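Local coordinates for protein UTP-glucose-1-phosphate uridylyltransferase 2 (PDB 3GUE) that probably catalyses the transfer of a uridylyl group from UTP to glucose 1-phosphate, yielding UDP-glucose and diphosphate, and is captured here with UDP-glucose bound, at residues A[103-108]-A[145-150]; A[113-118]-A[124-129]; A[13-18]-A[30-35]; A[165-170]-A[335-340]; A[381-386]-A[408-413]. One frame throughout, in Å; residues are numbered along the deposited sequence.

Interaction 1 (A[103-108]-A[145-150]); sequences NGQTFL and RKYPTL
Gln105 and Lys146 bring their polar ends together without bonding directly: Gln105 OE1 lies 3.8 Å from Lys146 NZ, and a water fills the step between them. This water donates to Gln105 OE1 at 3.2 Å and accepts from Lys146 NZ at 3.0 Å. A second water, held more loosely by the amine, donates to Gly104 O over 2.8 Å. Lys146 reaches this wet side as a fully extended chain, with CG anti to the backbone N (chi1 -173°), and meets the bent Gln105 side chain at about a right angle. Asp109, on the first turn of helix 107-122, gives the amine a firmer partner: its OD1 forms a salt bridge with Lys146 NZ and also hydrogen-bonds Tyr147 OH, while Thr106 N donates to its OD2. The packed side is the aromatic one. Tyr147 has Lys146 CG over one face, offset toward the rim, and rests on Ala112, while its OH approaches Gln105 NE2 no closer than 4.4 Å. Thr106 opens the helix, its OG1 accepting a weak bond from Leu108 N at 3.2 Å. The contact lies beside this threonine N-cap, where strand 105-106 of a small two-stranded hairpin passes into helix 107-122.

Interaction 2 (A[113-118]-A[124-129]); sequences LQLEHF and CNVPFM
In the beta-alpha-beta crossover that joins the parallel strands 77-83 and 128-132 through helix 107-122, Leu115 of the helix packs against Phe128 at the start of the second strand. Leu115 CD2 sits over one face of the Phe128 ring in a CH-pi contact, 3.9 Å from the centroid and 29° off the normal; its nearest ring atom is Phe128 CG at 3.4 Å. The other branch, Leu115 CD1, meets Phe128 CB at 3.7 Å. A turn further along, Phe118 CD2 touches Val126 CG1 at 3.8 Å, the two side chains crossing at about a right angle. Val126 CG1 stands between the backbone N and the carbonyl carbon (chi1 62°), which also brings it to 4.0 Å from Leu115 CD1. An inverse gamma turn centred on Asn125 ends at Val126, whose O is bonded by Arg119 NH2 of the same helix. Backbone bonds from Pro127 and Met129 to strand 77-83 hold this end of the chain on the sheet. Between the two segments no hydrogen bond crosses, and the fit is one of methyl groups and rings.

Interaction 3 (A[13-18]-A[30-35]); sequences LACLEK and HIFLIQ
Glu17 N donates to Leu13 O over 2.9 Å, and this helical bond spans the turn that presents Cys15 and Leu16 to Phe32 and Leu33. The pair forms an alpha-alpha hairpin: helices 10-21 and 26-40 run nearly antiparallel, with local axes 160° apart and 10.5 Å from each other at closest approach. No polar bond crosses between the two segments. On the inner side, Cys15 CB lies 3.7 Å from Phe32 CE2, and Cys15 SG reaches the same carbon at 3.8 Å. The sulfur is at the edge of the ring and in its plane, a sulfur-aromatic contact. Phe32 meets it because CG is anti to the backbone N (chi1 177°), a direction that also lays the ring against Val165 and Ile168 of the neighbouring sheet. Phe32 further lines a pocket with Ile31 and Gln35 that holds a dimercaptobutanediol molecule, probably from the crystallisation liquor. Leu33 divides its branches between two partners. Its CD2 comes to 4.1 Å from Cys15 CB, whereas Leu33 CD1 touches Leu16 CB and Leu16 CD1, each at 3.9 Å, the two leucine side chains crossing at about a right angle.

Interaction 4 (A[165-170]-A[335-340]); sequences VPKIRQ and VNPQDS
Within the four-stranded antiparallel sheet that contains strands 165-169, 344-349 and 329-334, Lys167 reaches across strand 344-349, which lies between the other two, to the backbone of Val335. Its NZ donates to Val335 O at 2.8 Å, the hydrogen bond that joins these segments. NZ comes in at 136° to the C=O bond, tilted 23° from the carbonyl plane. The chain spans the gap because it is extended beyond CG, which stands anti to the carbonyl carbon (chi1 -65°). On the way, the side chain touches Val345 and Gln347 of strand 344-349, and Lys167 CD passes 4.4 Å from Val335 CG2. Pro337 CD flanks the amine, 4.2 Å from Lys167 NZ. A weak bond to Cys184 O adds a second carbonyl, so the buried amine is held by backbone oxygens, which would be expected to steady its positive charge. Beyond Val335 the chain folds back on itself. Asn336 O accepts from Asp339 N at 3.0 Å, closing a type I turn, and Asn336 OD1 takes a weak bond of 2.8 Å from Gln338 N, while Asn336 ND2 is bonded to Tyr178 OH. Lys167 thereby ties one strand to the start of the connection leading from strand 329-334 to 344-349, a beta-hairpin loop whose first bend is an Asx turn combined with a type I beta turn.

Interaction 5 (A[381-386]-A[408-413]); sequences LLALRS and PAIDLD
Leu382 leaves helix 378-385 with CB directed at strand 409-412, and its CG, anti to the backbone N (chi1 170°), comes to 4.2 Å from Ile410 CD1. There the side chain forks. CD1 turns off from the strand, whereas Leu382 CD2 settles between two strand residues, 3.7 Å from Ile410 CG2 and 4.0 Å from Leu412 CD1. Ile410 answers with both of its arms: besides the methyl that meets Leu382, its longer arm ends at CD1, 3.6 Å from Ala383 CB. The small alanine lets the isoleucine come close to the helix backbone, with Ile410 CD1 only 3.9 Å from Ala383 CA. The helix ends at Arg385, and Ser386, the first residue beyond it, donates from OG to Ala383 O at 2.7 Å. Every contact across the interface is apolar. Asp411, between the two strand contacts, instead forms a salt bridge with Arg443. Strand 409-412 is an edge strand of a four-stranded parallel sheet, next to strand 437-443, consistent with the C-terminal beta-helix of this family; the side that carries Ile410 and Leu412 faces helix 378-385, and helix 420-427 joins in through Phe423 and Val427 on Leu382 and Leu426 on Leu412.

Interactions 1 and 2 share helix 107-122 and touch through Leu113 and Leu115, but interaction 1 is a surface contact bridged by water, its lysine paired with Asp109 of the shared helix, while interaction 2 is buried and wholly apolar. Interactions 3 and 4 also meet, Phe32 packing on Val165 and Ile168, and Cys15 on Ile168, so the N-terminal helical hairpin covers strand 165-169. Interaction 4 is buried, its lysine amine bonded to a backbone carbonyl, the one direct hydrogen bond across any of the five contacts. Interaction 5, partly buried and apolar like interaction 3, joins a helix to the C-terminal parallel sheet; Phe107 of interaction 1 touches its Leu384.

Interaction 1 (A[103-108]-A[145-150])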
# COMPACT_ATOMS: atom_id res chain seq x y z
N ASN A 103 -8.84 -3.24 19.80
CA ASN A 103 -8.80 -2.57 21.11
C ASN A 103 -9.02 -1.04 21.12
O ASN A 103 -8.56 -0.34 22.04
CB ASN A 103 -7.46 -2.89 21.80
CG ASN A 103 -7.11 -4.38 21.76
OD1 ASN A 103 -6.03 -4.76 21.29
ND2 ASN A 103 -8.03 -5.23 22.25
N GLY A 104 -9.70 -0.51 20.11
CA GLY A 104 -9.75 0.95 19.92
C GLY A 104 -8.43 1.55 19.45
O GLY A 104 -8.26 2.77 19.43
N GLN A 105 -7.50 0.69 19.06
CA GLN A 105 -6.23 1.13 18.44
C GLN A 105 -6.36 1.16 16.92
O GLN A 105 -6.84 0.20 16.31
CB GLN A 105 -5.05 0.23 18.88
CG GLN A 105 -4.90 0.05 20.42
CD GLN A 105 -4.55 1.33 21.14
OE1 GLN A 105 -5.43 2.14 21.45
NE2 GLN A 105 -3.27 1.52 21.44
N THR A 106 -5.98 2.27 16.32
CA THR A 106 -5.98 2.44 14.85
C THR A 106 -4.67 1.87 14.30
O THR A 106 -3.81 1.43 15.07
CB THR A 106 -6.06 3.91 14.43
OG1 THR A 106 -4.92 4.59 14.94
CG2 THR A 106 -7.38 4.62 14.97
N PHE A 107 -4.51 1.95 12.97
CA PHE A 107 -3.28 1.50 12.29
C PHE A 107 -2.16 2.42 12.83
O PHE A 107 -1.04 1.98 13.06
CB PHE A 107 -3.36 1.66 10.76
CG PHE A 107 -4.14 0.54 10.03
CD1 PHE A 107 -3.48 -0.59 9.55
CD2 PHE A 107 -5.51 0.67 9.79
CE1 PHE A 107 -4.19 -1.60 8.87
CE2 PHE A 107 -6.22 -0.33 9.10
CZ PHE A 107 -5.56 -1.46 8.65
N LEU A 108 -2.50 3.70 13.07
CA LEU A 108 -1.50 4.70 13.43
C LEU A 108 -1.03 4.57 14.88
O LEU A 108 0.13 4.85 15.19
CB LEU A 108 -1.98 6.13 13.09
CG LEU A 108 -0.97 7.30 13.08
CD1 LEU A 108 0.36 6.99 12.34
CD2 LEU A 108 -1.66 8.52 12.50
N ARG A 145 -1.81 14.12 18.38
CA ARG A 145 -1.83 14.84 19.65
C ARG A 145 -1.70 13.87 20.82
O ARG A 145 -1.05 14.20 21.81
CB ARG A 145 -3.12 15.65 19.83
CG ARG A 145 -3.13 16.94 19.08
CD ARG A 145 -4.26 17.83 19.55
NE ARG A 145 -4.41 18.98 18.67
CZ ARG A 145 -3.72 20.11 18.80
NH1 ARG A 145 -2.82 20.23 19.77
NH2 ARG A 145 -3.94 21.11 17.96
N LYS A 146 -2.32 12.70 20.67
CA LYS A 146 -2.18 11.55 21.56
C LYS A 146 -0.74 11.09 21.78
O LYS A 146 -0.44 10.53 22.81
CB LYS A 146 -3.00 10.38 21.00
CG LYS A 146 -3.09 9.17 21.88
CD LYS A 146 -3.89 8.09 21.15
CE LYS A 146 -4.30 6.98 22.09
NZ LYS A 146 -4.96 5.94 21.25
N TYR A 147 0.14 11.31 20.80
CA TYR A 147 1.58 10.96 20.94
C TYR A 147 2.48 12.21 20.93
O TYR A 147 3.06 12.55 19.90
CB TYR A 147 2.01 9.91 19.90
CG TYR A 147 1.21 8.62 19.99
CD1 TYR A 147 1.52 7.66 20.96
CD2 TYR A 147 0.15 8.36 19.12
CE1 TYR A 147 0.79 6.45 21.06
CE2 TYR A 147 -0.59 7.18 19.21
CZ TYR A 147 -0.26 6.23 20.18
OH TYR A 147 -1.00 5.08 20.28
N PRO A 148 2.59 12.90 22.08
CA PRO A 148 3.42 14.11 22.14
C PRO A 148 4.84 13.97 21.60
O PRO A 148 5.37 14.94 21.04
CB PRO A 148 3.43 14.44 23.64
CG PRO A 148 2.10 13.94 24.12
CD PRO A 148 1.95 12.61 23.38
N THR A 149 5.45 12.78 21.75
CA THR A 149 6.81 12.51 21.22
C THR A 149 6.86 12.81 19.73
O THR A 149 7.82 13.41 19.22
CB THR A 149 7.27 11.03 21.44
OG1 THR A 149 7.35 10.72 22.85
CG2 THR A 149 8.65 10.77 20.81
N LEU A 150 5.79 12.42 19.04
CA LEU A 150 5.63 12.63 17.60
C LEU A 150 5.06 14.02 17.28
O LEU A 150 5.60 14.72 16.41
CB LEU A 150 4.77 11.52 16.99
CG LEU A 150 5.25 10.08 17.28
CD1 LEU A 150 4.33 9.07 16.63
CD2 LEU A 150 6.71 9.85 16.83
O HOH W 1 -7.14 5.27 18.86
O HOH W 2 -5.96 4.42 23.65

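Interaction 2 (A[113-118]-A[124-129])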
# COMPACT_ATOMS: atom_id res chain seq x y z
N LEU A 113 3.29 2.95 18.39
CA LEU A 113 3.68 2.04 19.46
C LEU A 113 4.83 1.12 19.07
O LEU A 113 5.68 0.81 19.90
CB LEU A 113 2.46 1.20 19.93
CG LEU A 113 1.32 1.87 20.73
CD1 LEU A 113 0.17 0.91 20.90
CD2 LEU A 113 1.74 2.44 22.09
N GLN A 114 4.82 0.67 17.81
CA GLN A 114 5.92 -0.12 17.23
C GLN A 114 7.23 0.67 17.28
O GLN A 114 8.26 0.14 17.67
CB GLN A 114 5.62 -0.49 15.78
CG GLN A 114 4.66 -1.68 15.63
CD GLN A 114 4.13 -1.88 14.23
OE1 GLN A 114 4.64 -1.30 13.25
NE2 GLN A 114 3.09 -2.71 14.12
N LEU A 115 7.15 1.95 16.91
CA LEU A 115 8.34 2.81 16.79
C LEU A 115 8.93 3.04 18.16
O LEU A 115 10.14 2.97 18.36
CB LEU A 115 7.94 4.15 16.16
CG LEU A 115 8.98 5.27 16.07
CD1 LEU A 115 10.05 4.93 15.01
CD2 LEU A 115 8.28 6.59 15.74
N GLU A 116 8.03 3.33 19.10
CA GLU A 116 8.38 3.57 20.49
C GLU A 116 9.02 2.32 21.07
O GLU A 116 10.02 2.44 21.77
CB GLU A 116 7.12 4.01 21.27
CG GLU A 116 7.31 4.23 22.73
CD GLU A 116 6.28 3.45 23.54
OE1 GLU A 116 5.05 3.71 23.40
OE2 GLU A 116 6.73 2.56 24.29
N HIS A 117 8.48 1.12 20.76
CA HIS A 117 9.10 -0.14 21.24
C HIS A 117 10.50 -0.33 20.67
O HIS A 117 11.42 -0.73 21.39
CB HIS A 117 8.24 -1.39 20.92
CG HIS A 117 8.77 -2.66 21.52
ND1 HIS A 117 8.37 -3.12 22.76
CD2 HIS A 117 9.66 -3.58 21.05
CE1 HIS A 117 9.00 -4.25 23.04
NE2 HIS A 117 9.78 -4.56 22.01
N PHE A 118 10.64 -0.05 19.37
CA PHE A 118 11.92 -0.17 18.65
C PHE A 118 12.97 0.74 19.29
O PHE A 118 14.04 0.28 19.68
CB PHE A 118 11.73 0.19 17.17
CG PHE A 118 12.88 -0.23 16.28
CD1 PHE A 118 12.83 -1.43 15.59
CD2 PHE A 118 14.01 0.58 16.14
CE1 PHE A 118 13.89 -1.83 14.76
CE2 PHE A 118 15.08 0.19 15.33
CZ PHE A 118 15.02 -1.01 14.63
N CYS A 124 17.94 3.49 20.69
CA CYS A 124 18.39 4.15 19.46
C CYS A 124 17.23 4.96 18.89
O CYS A 124 16.21 4.40 18.51
CB CYS A 124 18.91 3.11 18.45
SG CYS A 124 19.25 3.75 16.77
N ASN A 125 17.41 6.28 18.86
CA ASN A 125 16.36 7.24 18.43
C ASN A 125 16.21 7.30 16.89
O ASN A 125 16.43 8.34 16.27
CB ASN A 125 16.64 8.63 19.05
CG ASN A 125 15.46 9.63 18.89
OD1 ASN A 125 14.31 9.24 18.72
ND2 ASN A 125 15.77 10.92 18.96
N VAL A 126 15.82 6.18 16.28
CA VAL A 126 15.74 6.05 14.81
C VAL A 126 14.75 7.07 14.24
O VAL A 126 13.61 7.17 14.72
CB VAL A 126 15.34 4.59 14.39
CG1 VAL A 126 13.96 4.23 14.94
CG2 VAL A 126 15.39 4.39 12.86
N PRO A 127 15.19 7.86 13.23
CA PRO A 127 14.30 8.82 12.60
C PRO A 127 13.07 8.17 11.99
O PRO A 127 13.11 7.02 11.52
CB PRO A 127 15.20 9.50 11.55
CG PRO A 127 16.56 9.35 12.10
CD PRO A 127 16.54 7.95 12.66
N PHE A 128 11.95 8.89 12.06
CA PHE A 128 10.66 8.39 11.60
C PHE A 128 9.89 9.47 10.87
O PHE A 128 9.83 10.61 11.35
CB PHE A 128 9.82 7.91 12.78
CG PHE A 128 8.42 7.44 12.40
CD1 PHE A 128 8.22 6.20 11.78
CD2 PHE A 128 7.30 8.22 12.69
CE1 PHE A 128 6.92 5.76 11.44
CE2 PHE A 128 5.97 7.78 12.36
CZ PHE A 128 5.80 6.56 11.75
N MET A 129 9.25 9.09 9.77
CA MET A 129 8.53 10.01 8.90
C MET A 129 7.26 9.33 8.40
O MET A 129 7.18 8.11 8.36
CB MET A 129 9.41 10.42 7.70
CG MET A 129 10.54 11.40 8.01
SD MET A 129 11.43 12.04 6.54
CE MET A 129 12.25 10.57 6.01

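Interaction 3 (A[13-18]-A[30-35])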
# COMPACT_ATOMS: atom_id res chain seq x y z
N LEU A 13 -1.31 22.75 -20.75
CA LEU A 13 -1.21 24.12 -20.24
C LEU A 13 -2.24 24.40 -19.13
O LEU A 13 -1.92 25.01 -18.09
CB LEU A 13 -1.32 25.12 -21.42
CG LEU A 13 -0.93 26.56 -21.11
CD1 LEU A 13 0.49 26.52 -20.62
CD2 LEU A 13 -1.13 27.46 -22.37
N ALA A 14 -3.47 23.93 -19.35
CA ALA A 14 -4.50 23.97 -18.31
C ALA A 14 -4.09 23.23 -17.02
O ALA A 14 -4.31 23.77 -15.91
CB ALA A 14 -5.86 23.43 -18.86
N CYS A 15 -3.49 22.03 -17.15
CA CYS A 15 -2.98 21.27 -15.98
C CYS A 15 -1.85 22.06 -15.34
O CYS A 15 -1.76 22.14 -14.12
CB CYS A 15 -2.49 19.85 -16.33
SG CYS A 15 -3.74 18.73 -17.03
N LEU A 16 -1.01 22.65 -16.18
CA LEU A 16 0.19 23.36 -15.72
C LEU A 16 -0.20 24.51 -14.83
O LEU A 16 0.32 24.65 -13.72
CB LEU A 16 1.03 23.86 -16.90
CG LEU A 16 2.34 24.61 -16.63
CD1 LEU A 16 3.18 24.56 -17.87
CD2 LEU A 16 2.08 26.09 -16.25
N GLU A 17 -1.15 25.32 -15.32
CA GLU A 17 -1.57 26.54 -14.66
C GLU A 17 -2.31 26.23 -13.39
O GLU A 17 -2.09 26.90 -12.39
CB GLU A 17 -2.41 27.42 -15.61
CG GLU A 17 -1.59 28.18 -16.65
CD GLU A 17 -2.41 28.98 -17.68
OE1 GLU A 17 -3.65 28.84 -17.77
OE2 GLU A 17 -1.78 29.76 -18.43
N LYS A 18 -3.18 25.21 -13.41
CA LYS A 18 -3.91 24.78 -12.22
C LYS A 18 -2.96 24.25 -11.14
O LYS A 18 -3.21 24.46 -9.94
CB LYS A 18 -4.93 23.69 -12.59
CG LYS A 18 -5.83 23.24 -11.44
CD LYS A 18 -6.92 22.28 -11.91
CE LYS A 18 -8.10 22.23 -10.92
NZ LYS A 18 -9.22 21.44 -11.55
N HIS A 30 6.49 19.04 -14.11
CA HIS A 30 7.27 18.55 -15.26
C HIS A 30 7.11 17.03 -15.53
O HIS A 30 6.85 16.63 -16.66
CB HIS A 30 8.74 18.99 -15.09
CG HIS A 30 9.69 18.38 -16.07
ND1 HIS A 30 10.95 17.96 -15.72
CD2 HIS A 30 9.57 18.12 -17.40
CE1 HIS A 30 11.57 17.46 -16.78
NE2 HIS A 30 10.75 17.55 -17.81
N ILE A 31 7.29 16.21 -14.50
CA ILE A 31 7.09 14.76 -14.59
C ILE A 31 5.63 14.43 -15.00
O ILE A 31 5.39 13.60 -15.88
CB ILE A 31 7.48 14.04 -13.26
CG1 ILE A 31 8.94 14.37 -12.87
CG2 ILE A 31 7.23 12.52 -13.33
CD1 ILE A 31 9.44 13.65 -11.58
N PHE A 32 4.66 15.10 -14.37
CA PHE A 32 3.25 14.92 -14.74
C PHE A 32 2.95 15.24 -16.22
O PHE A 32 2.20 14.51 -16.86
CB PHE A 32 2.32 15.74 -13.80
CG PHE A 32 0.84 15.66 -14.17
CD1 PHE A 32 0.05 14.61 -13.71
CD2 PHE A 32 0.26 16.62 -15.02
CE1 PHE A 32 -1.30 14.53 -14.07
CE2 PHE A 32 -1.07 16.53 -15.39
CZ PHE A 32 -1.86 15.50 -14.92
N LEU A 33 3.53 16.32 -16.74
CA LEU A 33 3.22 16.75 -18.10
C LEU A 33 3.90 15.85 -19.13
O LEU A 33 3.38 15.69 -20.23
CB LEU A 33 3.53 18.25 -18.34
CG LEU A 33 2.65 19.23 -17.56
CD1 LEU A 33 3.11 20.66 -17.74
CD2 LEU A 33 1.22 19.07 -18.01
N ILE A 34 5.02 15.25 -18.73
CA ILE A 34 5.64 14.14 -19.48
C ILE A 34 4.63 13.01 -19.64
O ILE A 34 4.36 12.59 -20.77
CB ILE A 34 6.94 13.62 -18.78
CG1 ILE A 34 8.09 14.59 -19.06
CG2 ILE A 34 7.31 12.21 -19.24
CD1 ILE A 34 9.21 14.54 -18.04
N GLN A 35 4.09 12.53 -18.51
CA GLN A 35 3.10 11.46 -18.50
C GLN A 35 1.80 11.81 -19.25
O GLN A 35 1.22 10.95 -19.92
CB GLN A 35 2.73 11.08 -17.05
CG GLN A 35 3.90 10.71 -16.15
CD GLN A 35 3.47 10.52 -14.72
OE1 GLN A 35 2.58 11.23 -14.24
NE2 GLN A 35 4.08 9.55 -14.04

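Interaction 4 (A[165-170]-A[335-340])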
# COMPACT_ATOMS: atom_id res chain seq x y z
N VAL A 165 -1.83 16.10 -7.96
CA VAL A 165 -1.95 16.23 -9.39
C VAL A 165 -3.45 16.29 -9.75
O VAL A 165 -4.28 15.70 -9.06
CB VAL A 165 -1.16 15.10 -10.19
CG1 VAL A 165 0.29 14.97 -9.71
CG2 VAL A 165 -1.82 13.75 -10.12
N PRO A 166 -3.82 17.04 -10.80
CA PRO A 166 -5.26 16.98 -11.07
C PRO A 166 -5.68 15.68 -11.74
O PRO A 166 -4.89 15.06 -12.47
CB PRO A 166 -5.47 18.18 -12.01
CG PRO A 166 -4.20 18.30 -12.75
CD PRO A 166 -3.11 17.92 -11.75
N LYS A 167 -6.89 15.22 -11.43
CA LYS A 167 -7.57 14.18 -12.20
C LYS A 167 -7.87 14.85 -13.53
O LYS A 167 -8.14 16.05 -13.57
CB LYS A 167 -8.89 13.80 -11.54
CG LYS A 167 -8.73 13.15 -10.17
CD LYS A 167 -10.10 12.90 -9.58
CE LYS A 167 -9.97 12.45 -8.13
NZ LYS A 167 -11.30 12.07 -7.56
N ILE A 168 -7.75 14.11 -14.63
CA ILE A 168 -7.91 14.73 -15.95
C ILE A 168 -9.06 14.00 -16.68
O ILE A 168 -9.22 12.81 -16.49
CB ILE A 168 -6.57 14.77 -16.74
CG1 ILE A 168 -5.99 13.37 -16.97
CG2 ILE A 168 -5.52 15.68 -15.99
CD1 ILE A 168 -5.07 13.29 -18.20
N ARG A 169 -9.85 14.72 -17.47
CA ARG A 169 -11.01 14.12 -18.15
C ARG A 169 -10.54 13.05 -19.14
O ARG A 169 -9.57 13.26 -19.89
CB ARG A 169 -11.83 15.18 -18.89
CG ARG A 169 -12.43 16.33 -18.07
CD ARG A 169 -13.22 17.30 -19.01
NE ARG A 169 -14.29 16.62 -19.78
CZ ARG A 169 -15.60 16.74 -19.59
NH1 ARG A 169 -16.07 17.56 -18.66
NH2 ARG A 169 -16.45 16.08 -20.38
N GLN A 170 -11.25 11.93 -19.20
CA GLN A 170 -10.88 10.86 -20.14
C GLN A 170 -11.03 11.27 -21.62
O GLN A 170 -10.29 10.76 -22.49
CB GLN A 170 -11.70 9.61 -19.88
CG GLN A 170 -11.26 8.78 -18.62
CD GLN A 170 -12.09 7.57 -18.43
OE1 GLN A 170 -12.82 7.19 -19.34
NE2 GLN A 170 -12.00 6.93 -17.25
N VAL A 335 -14.72 11.24 -11.31
CA VAL A 335 -14.25 12.35 -10.45
C VAL A 335 -14.75 12.27 -8.99
O VAL A 335 -13.98 12.49 -8.05
CB VAL A 335 -14.57 13.76 -11.05
CG1 VAL A 335 -16.07 13.98 -11.25
CG2 VAL A 335 -13.95 14.87 -10.18
N ASN A 336 -16.03 11.98 -8.80
CA ASN A 336 -16.51 11.57 -7.50
C ASN A 336 -16.59 10.06 -7.53
O ASN A 336 -17.44 9.48 -8.22
CB ASN A 336 -17.84 12.24 -7.15
CG ASN A 336 -18.49 11.66 -5.87
OD1 ASN A 336 -18.05 10.67 -5.33
ND2 ASN A 336 -19.56 12.27 -5.44
N PRO A 337 -15.67 9.41 -6.80
CA PRO A 337 -15.54 7.96 -6.77
C PRO A 337 -16.84 7.28 -6.37
O PRO A 337 -17.17 6.21 -6.90
CB PRO A 337 -14.45 7.74 -5.71
CG PRO A 337 -13.67 9.01 -5.68
CD PRO A 337 -14.67 10.07 -5.93
N GLN A 338 -17.59 7.89 -5.45
CA GLN A 338 -18.89 7.37 -5.01
C GLN A 338 -20.04 7.48 -6.03
O GLN A 338 -20.98 6.68 -5.97
CB GLN A 338 -19.30 8.01 -3.67
N ASP A 339 -19.97 8.46 -6.95
CA ASP A 339 -21.01 8.68 -7.98
C ASP A 339 -20.58 8.19 -9.39
O ASP A 339 -19.83 8.86 -10.11
CB ASP A 339 -21.41 10.17 -8.01
CG ASP A 339 -22.44 10.52 -9.09
OD1 ASP A 339 -22.63 11.73 -9.32
OD2 ASP A 339 -23.08 9.63 -9.70
N SER A 340 -21.11 7.02 -9.77
CA SER A 340 -20.75 6.37 -11.03
C SER A 340 -21.16 7.16 -12.29
O SER A 340 -20.80 6.81 -13.42
CB SER A 340 -21.38 4.97 -11.08
OG SER A 340 -22.74 5.07 -11.49

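Interaction 5 (A[381-386]-A[408-413])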
# COMPACT_ATOMS: atom_id res chain seq x y z
N LEU A 381 -9.62 -6.02 6.01
CA LEU A 381 -9.91 -5.35 7.29
C LEU A 381 -10.62 -6.27 8.26
O LEU A 381 -10.31 -6.26 9.45
CB LEU A 381 -10.75 -4.10 7.09
CG LEU A 381 -11.06 -3.31 8.36
CD1 LEU A 381 -9.74 -2.82 8.99
CD2 LEU A 381 -12.02 -2.15 8.00
N LEU A 382 -11.62 -6.99 7.75
CA LEU A 382 -12.29 -8.05 8.48
C LEU A 382 -11.30 -9.07 9.06
O LEU A 382 -11.43 -9.46 10.25
CB LEU A 382 -13.31 -8.79 7.57
CG LEU A 382 -13.97 -10.08 8.07
CD1 LEU A 382 -14.67 -9.85 9.42
CD2 LEU A 382 -14.99 -10.61 7.01
N ALA A 383 -10.33 -9.50 8.23
CA ALA A 383 -9.37 -10.52 8.67
C ALA A 383 -8.45 -9.95 9.75
O ALA A 383 -8.22 -10.60 10.77
CB ALA A 383 -8.53 -11.08 7.49
N LEU A 384 -8.04 -8.69 9.57
CA LEU A 384 -7.15 -8.04 10.53
C LEU A 384 -7.80 -7.84 11.89
O LEU A 384 -7.17 -8.10 12.95
CB LEU A 384 -6.65 -6.70 10.00
CG LEU A 384 -5.40 -6.16 10.72
CD1 LEU A 384 -4.21 -7.12 10.56
CD2 LEU A 384 -5.04 -4.83 10.14
N ARG A 385 -9.06 -7.42 11.86
CA ARG A 385 -9.83 -7.11 13.05
C ARG A 385 -10.16 -8.40 13.80
O ARG A 385 -10.29 -8.39 15.02
CB ARG A 385 -11.10 -6.34 12.70
CG ARG A 385 -10.88 -4.86 12.45
CD ARG A 385 -12.17 -4.11 12.20
NE ARG A 385 -11.90 -2.69 12.07
CZ ARG A 385 -12.81 -1.76 11.82
NH1 ARG A 385 -14.09 -2.10 11.65
NH2 ARG A 385 -12.44 -0.49 11.73
N SER A 386 -10.23 -9.51 13.07
CA SER A 386 -10.50 -10.82 13.67
C SER A 386 -9.27 -11.47 14.34
O SER A 386 -8.13 -11.08 14.09
CB SER A 386 -11.02 -11.77 12.60
OG SER A 386 -9.92 -12.33 11.93
N PRO A 408 -6.97 -16.41 5.85
CA PRO A 408 -8.28 -16.85 5.37
C PRO A 408 -8.54 -16.16 4.03
O PRO A 408 -8.21 -14.97 3.90
CB PRO A 408 -9.25 -16.27 6.40
CG PRO A 408 -8.46 -16.04 7.62
CD PRO A 408 -7.04 -15.80 7.20
N ALA A 409 -9.10 -16.87 3.06
CA ALA A 409 -9.43 -16.23 1.78
C ALA A 409 -10.87 -15.68 1.86
O ALA A 409 -11.85 -16.43 1.72
CB ALA A 409 -9.25 -17.20 0.62
N ILE A 410 -10.99 -14.38 2.07
CA ILE A 410 -12.30 -13.73 2.32
C ILE A 410 -12.83 -13.01 1.06
O ILE A 410 -12.22 -12.03 0.58
CB ILE A 410 -12.24 -12.79 3.55
CG1 ILE A 410 -11.64 -13.51 4.77
CG2 ILE A 410 -13.65 -12.18 3.89
CD1 ILE A 410 -11.37 -12.62 6.00
N ASP A 411 -13.96 -13.51 0.54
CA ASP A 411 -14.66 -12.89 -0.60
C ASP A 411 -15.99 -12.30 -0.12
O ASP A 411 -16.97 -13.01 0.20
CB ASP A 411 -14.87 -13.90 -1.74
CG ASP A 411 -15.68 -13.34 -2.92
OD1 ASP A 411 -16.10 -12.17 -2.94
OD2 ASP A 411 -15.94 -14.11 -3.85
N LEU A 412 -15.99 -10.97 -0.03
CA LEU A 412 -17.17 -10.24 0.42
C LEU A 412 -17.84 -9.60 -0.82
O LEU A 412 -17.19 -8.89 -1.59
CB LEU A 412 -16.79 -9.20 1.49
CG LEU A 412 -16.26 -9.63 2.89
CD1 LEU A 412 -16.03 -8.45 3.82
CD2 LEU A 412 -17.19 -10.66 3.57
N ASP A 413 -19.14 -9.90 -0.99
CA ASP A 413 -20.00 -9.37 -2.05
C ASP A 413 -19.68 -7.89 -2.35
O ASP A 413 -19.86 -7.01 -1.48
CB ASP A 413 -21.47 -9.54 -1.62
CG ASP A 413 -22.45 -9.31 -2.73
OD1 ASP A 413 -22.14 -8.50 -3.65
OD2 ASP A 413 -23.57 -9.90 -2.67